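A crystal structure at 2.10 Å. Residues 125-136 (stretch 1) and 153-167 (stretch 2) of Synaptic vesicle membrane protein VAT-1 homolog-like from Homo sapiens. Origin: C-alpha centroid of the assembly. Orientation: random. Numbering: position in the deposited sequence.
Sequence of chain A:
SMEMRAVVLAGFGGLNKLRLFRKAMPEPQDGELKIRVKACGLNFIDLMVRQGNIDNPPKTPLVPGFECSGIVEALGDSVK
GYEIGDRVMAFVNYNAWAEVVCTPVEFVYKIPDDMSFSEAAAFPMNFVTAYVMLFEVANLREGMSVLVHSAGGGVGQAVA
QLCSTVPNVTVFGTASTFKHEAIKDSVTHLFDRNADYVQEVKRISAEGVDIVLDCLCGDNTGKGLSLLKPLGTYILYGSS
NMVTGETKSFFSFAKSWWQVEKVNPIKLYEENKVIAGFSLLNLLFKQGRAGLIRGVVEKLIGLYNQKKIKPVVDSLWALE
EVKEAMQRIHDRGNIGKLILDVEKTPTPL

Stretch 1 (125-136) MNFVTAYVMLFE
Stretch 2 153-167: GGVGQAVAQLCSTVP

Two helices can approach closely where small residues on each helix leave room for side chains of the other, and this pair from the VAT-1 homolog-like protein is a compact example. Residues 125-136 are helical throughout, with a wider pi-type turn at 132-136; the second helix starts at G154, with G153 as its N-cap. The axes come within 8.2 Å and cross at -53°, their N-to-C directions 53° apart. Register is fixed by the CA pairs: N126 CA to V155 CA is 4.7 Å, A130 CA to V159 CA is 5.1 Å and F127 CA to A158 CA is 5.5 Å, widening to 7.2 Å from Y131 CA to L162 CA.

The tightest fit lies at the N-terminal end. G154 CA is 3.1 Å from N126 ND2, with N126 at chi1 m and chi2 -16°. A CB on G154 would stand 2.0 Å from that same N126 ND2, so the bare glycine is the hollow that admits the amide. N126 OD1 lies 3.7 Å from V155 CG2.

In the middle, two alanines meet, A130 CB to A158 CB at 3.7 Å. A158 also serves as a bump beneath an aromatic ring: its CB sits 3.5 Å from the centroid of the F127 ring, 4° off the normal, a CH-pi contact over one face. F127 reaches it with chi1 m and chi2 80°, although its CA-to-CB bond points sideways. At the edge of this ring, F127 CZ lies 3.7 Å from Q161 OE1.

L162 (m, t) is the classic knob, seated among F127, A130, Y131 and L134. Its CD1 is 3.6 Å from A130 CB and 4.1 Å from Y131 CB; Y131 is in the t rotamer with chi2 -82°. L134 (m, t) forms one wall of this hollow, its CD1 3.9 Å from L162 CB and 4.1 Å from C163 SG.

Beside the alanines, V159 (t) brings CG2 to 3.8 Å from A130 CB. M133, in the m, t, m rotamer, carries its CE to 4.0 Å from V155 CG1 and 4.3 Å from V159 CG2, bridging valines one helical turn apart.

A type I turn from C163 to V166 brings V166 (t) back to the contact. F135 (m, chi2 -72°) meets it edge-on, CE1 to V166 CG2 at 3.8 Å. T165 OG1 donates to L162 O at 2.5 Å, alongside the backbone bond from T165 N to L162 O at 3.0 Å. No hydrogen bond crosses between the stretches; the 689 Å² of buried surface, summed over both, reflects close packing of complementary shapes.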

ATOM      1  N   MET A 125       1.497 -17.275 -13.523  1.00 39.07           N
ATOM      2  CA  MET A 125       0.317 -16.676 -12.907  1.00 37.90           C
ATOM      3  C   MET A 125       0.452 -16.631 -11.392  1.00 41.74           C
ATOM      4  O   MET A 125       0.335 -15.552 -10.792  1.00 35.12           O
ATOM      5  CB  MET A 125      -0.963 -17.403 -13.308  1.00 37.02           C
ATOM      6  CG  MET A 125      -1.422 -17.123 -14.749  1.00 61.48           C
ATOM      7  SD  MET A 125      -2.155 -15.476 -14.960  1.00 53.33           S
ATOM      8  CE  MET A 125      -3.833 -15.887 -14.429  1.00 43.00           C
ATOM      9  N   ASN A 126       0.674 -17.799 -10.775  1.00 36.36           N
ATOM     10  CA  ASN A 126       0.645 -17.888  -9.328  1.00 31.84           C
ATOM     11  C   ASN A 126       1.776 -17.105  -8.687  1.00 32.20           C
ATOM     12  O   ASN A 126       1.540 -16.350  -7.711  1.00 34.26           O
ATOM     13  CB  ASN A 126       0.631 -19.325  -8.820  1.00 30.64           C
ATOM     14  CG  ASN A 126      -0.661 -20.079  -9.162  1.00 37.44           C
ATOM     15  OD1 ASN A 126      -1.664 -19.488  -9.521  1.00 39.70           O
ATOM     16  ND2 ASN A 126      -0.625 -21.394  -9.043  1.00 36.05           N
ATOM     17  N   PHE A 127       2.998 -17.268  -9.185  1.00 35.59           N
ATOM     18  CA  PHE A 127       4.125 -16.656  -8.514  1.00 32.73           C
ATOM     19  C   PHE A 127       4.241 -15.152  -8.778  1.00 33.10           C
ATOM     20  O   PHE A 127       4.629 -14.399  -7.872  1.00 33.56           O
ATOM     21  CB  PHE A 127       5.440 -17.387  -8.782  1.00 34.26           C
ATOM     22  CG  PHE A 127       5.599 -18.630  -7.947  1.00 34.23           C
ATOM     23  CD1 PHE A 127       4.955 -19.812  -8.311  1.00 35.98           C
ATOM     24  CD2 PHE A 127       6.350 -18.604  -6.772  1.00 36.99           C
ATOM     25  CE1 PHE A 127       5.051 -20.956  -7.505  1.00 35.48           C
ATOM     26  CE2 PHE A 127       6.462 -19.752  -5.963  1.00 35.85           C
ATOM     27  CZ  PHE A 127       5.806 -20.929  -6.349  1.00 41.98           C
ATOM     28  N   VAL A 128       3.880 -14.689  -9.978  1.00 32.85           N
ATOM     29  CA  VAL A 128       3.908 -13.259 -10.228  1.00 33.64           C
ATOM     30  C   VAL A 128       2.811 -12.598  -9.362  1.00 31.71           C
ATOM     31  O   VAL A 128       3.020 -11.550  -8.790  1.00 30.44           O
ATOM     32  CB  VAL A 128       3.743 -12.895 -11.751  1.00 38.81           C
ATOM     33  CG1 VAL A 128       3.598 -11.434 -11.938  1.00 34.67           C
ATOM     34  CG2 VAL A 128       4.956 -13.398 -12.590  1.00 36.32           C
ATOM     35  N   THR A 129       1.645 -13.215  -9.256  1.00 34.16           N
ATOM     36  CA  THR A 129       0.579 -12.630  -8.450  1.00 36.04           C
ATOM     37  C   THR A 129       1.052 -12.463  -7.008  1.00 31.29           C
ATOM     38  O   THR A 129       0.914 -11.414  -6.390  1.00 30.64           O
ATOM     39  CB  THR A 129      -0.683 -13.516  -8.527  1.00 34.28           C
ATOM     40  OG1 THR A 129      -1.156 -13.504  -9.867  1.00 36.55           O
ATOM     41  CG2 THR A 129      -1.798 -13.059  -7.572  1.00 28.87           C
ATOM     42  N   ALA A 130       1.587 -13.533  -6.475  1.00 32.45           N
ATOM     43  CA  ALA A 130       2.094 -13.573  -5.119  1.00 33.49           C
ATOM     44  C   ALA A 130       3.140 -12.503  -4.903  1.00 31.74           C
ATOM     45  O   ALA A 130       3.096 -11.751  -3.944  1.00 32.06           O
ATOM     46  CB  ALA A 130       2.686 -14.967  -4.844  1.00 28.11           C
ATOM     47  N   TYR A 131       4.055 -12.384  -5.839  1.00 33.64           N
ATOM     48  CA  TYR A 131       5.174 -11.486  -5.663  1.00 33.91           C
ATOM     49  C   TYR A 131       4.676 -10.045  -5.707  1.00 33.36           C
ATOM     50  O   TYR A 131       5.058  -9.193  -4.867  1.00 32.14           O
ATOM     51  CB  TYR A 131       6.228 -11.714  -6.751  1.00 32.11           C
ATOM     52  CG  TYR A 131       7.493 -11.009  -6.485  1.00 34.60           C
ATOM     53  CD1 TYR A 131       7.656  -9.670  -6.789  1.00 35.37           C
ATOM     54  CD2 TYR A 131       8.545 -11.670  -5.865  1.00 35.21           C
ATOM     55  CE1 TYR A 131       8.861  -9.008  -6.487  1.00 41.39           C
ATOM     56  CE2 TYR A 131       9.708 -11.023  -5.581  1.00 36.43           C
ATOM     57  CZ  TYR A 131       9.871  -9.684  -5.891  1.00 41.55           C
ATOM     58  OH  TYR A 131      11.100  -9.069  -5.607  1.00 43.50           O
ATOM     59  N   VAL A 132       3.803  -9.767  -6.666  1.00 33.29           N
ATOM     60  CA  VAL A 132       3.393  -8.409  -6.862  1.00 36.51           C
ATOM     61  C   VAL A 132       2.574  -7.941  -5.667  1.00 37.09           C
ATOM     62  O   VAL A 132       2.722  -6.777  -5.223  1.00 33.26           O
ATOM     63  CB  VAL A 132       2.662  -8.194  -8.188  1.00 39.77           C
ATOM     64  CG1 VAL A 132       2.194  -6.776  -8.243  1.00 40.93           C
ATOM     65  CG2 VAL A 132       3.595  -8.475  -9.383  1.00 38.67           C
ATOM     66  N   MET A 133       1.725  -8.822  -5.137  1.00 38.07           N
ATOM     67  CA  MET A 133       0.925  -8.443  -3.977  1.00 35.28           C
ATOM     68  C   MET A 133       1.763  -8.143  -2.755  1.00 38.40           C
ATOM     69  O   MET A 133       1.454  -7.206  -2.014  1.00 32.22           O
ATOM     70  CB  MET A 133      -0.105  -9.507  -3.654  1.00 35.75           C
ATOM     71  CG  MET A 133      -1.179  -9.655  -4.727  1.00 37.89           C
ATOM     72  SD  MET A 133      -2.576 -10.722  -4.195  1.00 41.23           S
ATOM     73  CE  MET A 133      -1.613 -12.235  -3.836  1.00 31.86           C
ATOM     74  N   LEU A 134       2.759  -8.991  -2.500  1.00 31.36           N
ATOM     75  CA  LEU A 134       3.525  -8.897  -1.297  1.00 29.31           C
ATOM     76  C   LEU A 134       4.516  -7.759  -1.316  1.00 34.25           C
ATOM     77  O   LEU A 134       4.758  -7.156  -0.268  1.00 34.43           O
ATOM     78  CB  LEU A 134       4.313 -10.186  -1.037  1.00 30.52           C
ATOM     79  CG  LEU A 134       3.535 -11.422  -0.568  1.00 31.97           C
ATOM     80  CD1 LEU A 134       4.496 -12.685  -0.589  1.00 28.12           C
ATOM     81  CD2 LEU A 134       2.815 -11.159   0.824  1.00 34.67           C
ATOM     82  N   PHE A 135       5.123  -7.486  -2.479  1.00 30.67           N
ATOM     83  CA  PHE A 135       6.216  -6.551  -2.536  1.00 37.27           C
ATOM     84  C   PHE A 135       5.951  -5.284  -3.340  1.00 40.32           C
ATOM     85  O   PHE A 135       6.641  -4.314  -3.129  1.00 40.83           O
ATOM     86  CB  PHE A 135       7.483  -7.226  -3.065  1.00 37.47           C
ATOM     87  CG  PHE A 135       7.895  -8.418  -2.277  1.00 36.20           C
ATOM     88  CD1 PHE A 135       8.449  -8.261  -0.999  1.00 45.75           C
ATOM     89  CD2 PHE A 135       7.797  -9.707  -2.811  1.00 35.88           C
ATOM     90  CE1 PHE A 135       8.858  -9.394  -0.239  1.00 39.35           C
ATOM     91  CE2 PHE A 135       8.214 -10.838  -2.074  1.00 41.66           C
ATOM     92  CZ  PHE A 135       8.739 -10.668  -0.778  1.00 39.90           C
ATOM     93  N   GLU A 136       4.945  -5.273  -4.219  1.00 40.50           N
ATOM     94  CA  GLU A 136       4.591  -4.066  -4.942  1.00 41.63           C
ATOM     95  C   GLU A 136       3.316  -3.412  -4.398  1.00 49.79           C
ATOM     96  O   GLU A 136       3.307  -2.217  -4.227  1.00 57.69           O
ATOM     97  CB  GLU A 136       4.527  -4.336  -6.415  1.00 43.73           C
ATOM     98  CG  GLU A 136       5.897  -4.742  -7.000  1.00 42.34           C
ATOM     99  CD  GLU A 136       6.893  -3.565  -7.107  1.00 61.29           C
ATOM    100  OE1 GLU A 136       6.459  -2.405  -6.984  1.00 57.39           O
ATOM    101  OE2 GLU A 136       8.108  -3.803  -7.306  1.00 59.60           O
ATOM    102  N   GLY A 153      -4.034 -23.598  -2.196  1.00 35.93           N
ATOM    103  CA  GLY A 153      -4.091 -23.289  -3.614  1.00 33.99           C
ATOM    104  C   GLY A 153      -2.719 -22.890  -4.170  1.00 39.33           C
ATOM    105  O   GLY A 153      -1.747 -22.723  -3.416  1.00 37.42           O
ATOM    106  N   GLY A 154      -2.689 -22.685  -5.468  1.00 39.88           N
ATOM    107  CA  GLY A 154      -1.525 -22.241  -6.189  1.00 37.67           C
ATOM    108  C   GLY A 154      -0.954 -20.924  -5.683  1.00 33.85           C
ATOM    109  O   GLY A 154       0.222 -20.860  -5.342  1.00 29.78           O
ATOM    110  N   VAL A 155      -1.775 -19.894  -5.609  1.00 34.69           N
ATOM    111  CA  VAL A 155      -1.312 -18.582  -5.116  1.00 37.51           C
ATOM    112  C   VAL A 155      -0.941 -18.681  -3.648  1.00 42.87           C
ATOM    113  O   VAL A 155       0.121 -18.191  -3.223  1.00 33.62           O
ATOM    114  CB  VAL A 155      -2.343 -17.460  -5.312  1.00 38.88           C
ATOM    115  CG1 VAL A 155      -1.881 -16.125  -4.587  1.00 32.43           C
ATOM    116  CG2 VAL A 155      -2.571 -17.186  -6.773  1.00 37.13           C
ATOM    117  N   GLY A 156      -1.809 -19.323  -2.873  1.00 36.71           N
ATOM    118  CA  GLY A 156      -1.544 -19.531  -1.463  1.00 35.21           C
ATOM    119  C   GLY A 156      -0.199 -20.158  -1.159  1.00 32.71           C
ATOM    120  O   GLY A 156       0.516 -19.694  -0.278  1.00 32.42           O
ATOM    121  N   GLN A 157       0.162 -21.207  -1.898  1.00 31.17           N
ATOM    122  CA  GLN A 157       1.457 -21.826  -1.683  1.00 32.45           C
ATOM    123  C   GLN A 157       2.605 -20.942  -2.188  1.00 30.89           C
ATOM    124  O   GLN A 157       3.698 -20.949  -1.591  1.00 33.68           O
ATOM    125  CB  GLN A 157       1.512 -23.195  -2.375  1.00 36.15           C
ATOM    126  CG  GLN A 157       0.721 -24.273  -1.651  1.00 40.11           C
ATOM    127  CD  GLN A 157       1.378 -24.672  -0.349  1.00 43.77           C
ATOM    128  OE1 GLN A 157       2.412 -25.340  -0.366  1.00 36.02           O
ATOM    129  NE2 GLN A 157       0.797 -24.238   0.799  1.00 36.68           N
ATOM    130  N   ALA A 158       2.396 -20.226  -3.298  1.00 31.97           N
ATOM    131  CA  ALA A 158       3.408 -19.285  -3.779  1.00 35.88           C
ATOM    132  C   ALA A 158       3.641 -18.182  -2.734  1.00 33.67           C
ATOM    133  O   ALA A 158       4.782 -17.791  -2.469  1.00 29.66           O
ATOM    134  CB  ALA A 158       3.007 -18.688  -5.167  1.00 32.08           C
ATOM    135  N   VAL A 159       2.574 -17.685  -2.126  1.00 28.21           N
ATOM    136  CA  VAL A 159       2.683 -16.679  -1.056  1.00 29.42           C
ATOM    137  C   VAL A 159       3.517 -17.219   0.153  1.00 28.94           C
ATOM    138  O   VAL A 159       4.433 -16.536   0.659  1.00 33.12           O
ATOM    139  CB  VAL A 159       1.277 -16.175  -0.594  1.00 32.08           C
ATOM    140  CG1 VAL A 159       1.311 -15.385   0.739  1.00 30.87           C
ATOM    141  CG2 VAL A 159       0.537 -15.290  -1.676  1.00 34.66           C
ATOM    142  N   ALA A 160       3.261 -18.463   0.576  1.00 36.64           N
ATOM    143  CA  ALA A 160       3.979 -19.042   1.754  1.00 32.83           C
ATOM    144  C   ALA A 160       5.451 -19.161   1.460  1.00 36.18           C
ATOM    145  O   ALA A 160       6.266 -18.849   2.283  1.00 34.55           O
ATOM    146  CB  ALA A 160       3.421 -20.403   2.153  1.00 32.45           C
ATOM    147  N   GLN A 161       5.798 -19.585   0.259  1.00 37.63           N
ATOM    148  CA  GLN A 161       7.198 -19.794  -0.081  1.00 34.34           C
ATOM    149  C   GLN A 161       7.925 -18.447  -0.143  1.00 40.43           C
ATOM    150  O   GLN A 161       9.065 -18.349   0.263  1.00 40.18           O
ATOM    151  CB  GLN A 161       7.312 -20.487  -1.451  1.00 35.55           C
ATOM    152  CG  GLN A 161       6.855 -21.928  -1.414  1.00 38.34           C
ATOM    153  CD  GLN A 161       7.013 -22.626  -2.725  1.00 37.84           C
ATOM    154  OE1 GLN A 161       7.840 -22.222  -3.546  1.00 37.34           O
ATOM    155  NE2 GLN A 161       6.272 -23.720  -2.921  1.00 34.88           N
ATOM    156  N   LEU A 162       7.277 -17.425  -0.716  1.00 32.99           N
ATOM    157  CA  LEU A 162       7.911 -16.127  -0.829  1.00 35.63           C
ATOM    158  C   LEU A 162       8.064 -15.439   0.529  1.00 34.93           C
ATOM    159  O   LEU A 162       9.076 -14.786   0.770  1.00 33.94           O
ATOM    160  CB  LEU A 162       7.169 -15.205  -1.808  1.00 31.43           C
ATOM    161  CG  LEU A 162       7.297 -15.561  -3.256  1.00 30.97           C
ATOM    162  CD1 LEU A 162       6.238 -14.801  -4.107  1.00 30.64           C
ATOM    163  CD2 LEU A 162       8.776 -15.241  -3.658  1.00 34.42           C
ATOM    164  N   CYS A 163       7.075 -15.582   1.415  1.00 38.50           N
ATOM    165  CA  CYS A 163       7.220 -15.061   2.788  1.00 35.56           C
ATOM    166  C   CYS A 163       8.480 -15.648   3.480  1.00 44.56           C
ATOM    167  O   CYS A 163       9.161 -14.949   4.240  1.00 37.72           O
ATOM    168  CB  CYS A 163       6.001 -15.376   3.631  1.00 34.10           C
ATOM    169  SG  CYS A 163       4.528 -14.388   3.179  1.00 35.33           S
ATOM    170  N   SER A 164       8.785 -16.915   3.202  1.00 37.36           N
ATOM    171  CA  SER A 164       9.928 -17.567   3.830  1.00 44.53           C
ATOM    172  C   SER A 164      11.263 -17.021   3.329  1.00 45.53           C
ATOM    173  O   SER A 164      12.289 -17.308   3.932  1.00 54.00           O
ATOM    174  CB  SER A 164       9.874 -19.096   3.662  1.00 47.54           C
ATOM    175  OG  SER A 164      10.209 -19.495   2.344  1.00 53.76           O
ATOM    176  N   THR A 165      11.262 -16.242   2.253  1.00 42.39           N
ATOM    177  CA  THR A 165      12.507 -15.577   1.787  1.00 42.00           C
ATOM    178  C   THR A 165      12.806 -14.280   2.543  1.00 47.82           C
ATOM    179  O   THR A 165      13.892 -13.719   2.398  1.00 47.86           O
ATOM    180  CB  THR A 165      12.498 -15.263   0.257  1.00 44.75           C
ATOM    181  OG1 THR A 165      11.413 -14.364  -0.070  1.00 38.38           O
ATOM    182  CG2 THR A 165      12.389 -16.565  -0.590  1.00 45.62           C
ATOM    183  N   VAL A 166      11.844 -13.799   3.330  1.00 41.56           N
ATOM    184  CA  VAL A 166      11.988 -12.608   4.139  1.00 37.59           C
ATOM    185  C   VAL A 166      12.061 -13.022   5.623  1.00 46.06           C
ATOM    186  O   VAL A 166      11.214 -13.762   6.090  1.00 44.79           O
ATOM    187  CB  VAL A 166      10.786 -11.680   3.964  1.00 40.88           C
ATOM    188  CG1 VAL A 166      10.907 -10.442   4.935  1.00 40.90           C
ATOM    189  CG2 VAL A 166      10.667 -11.238   2.504  1.00 33.38           C
ATOM    190  N   PRO A 167      13.065 -12.536   6.378  1.00 49.53           N
ATOM    191  CA  PRO A 167      13.229 -13.053   7.756  1.00 46.29           C
ATOM    192  C   PRO A 167      12.076 -12.767   8.730  1.00 46.59           C
ATOM    193  O   PRO A 167      11.453 -11.695   8.700  1.00 44.16           O
ATOM    194  CB  PRO A 167      14.503 -12.363   8.246  1.00 65.89           C
ATOM    195  CG  PRO A 167      15.192 -11.850   7.025  1.00 55.11           C
ATOM    196  CD  PRO A 167      14.140 -11.610   5.998  1.00 58.58           C
TER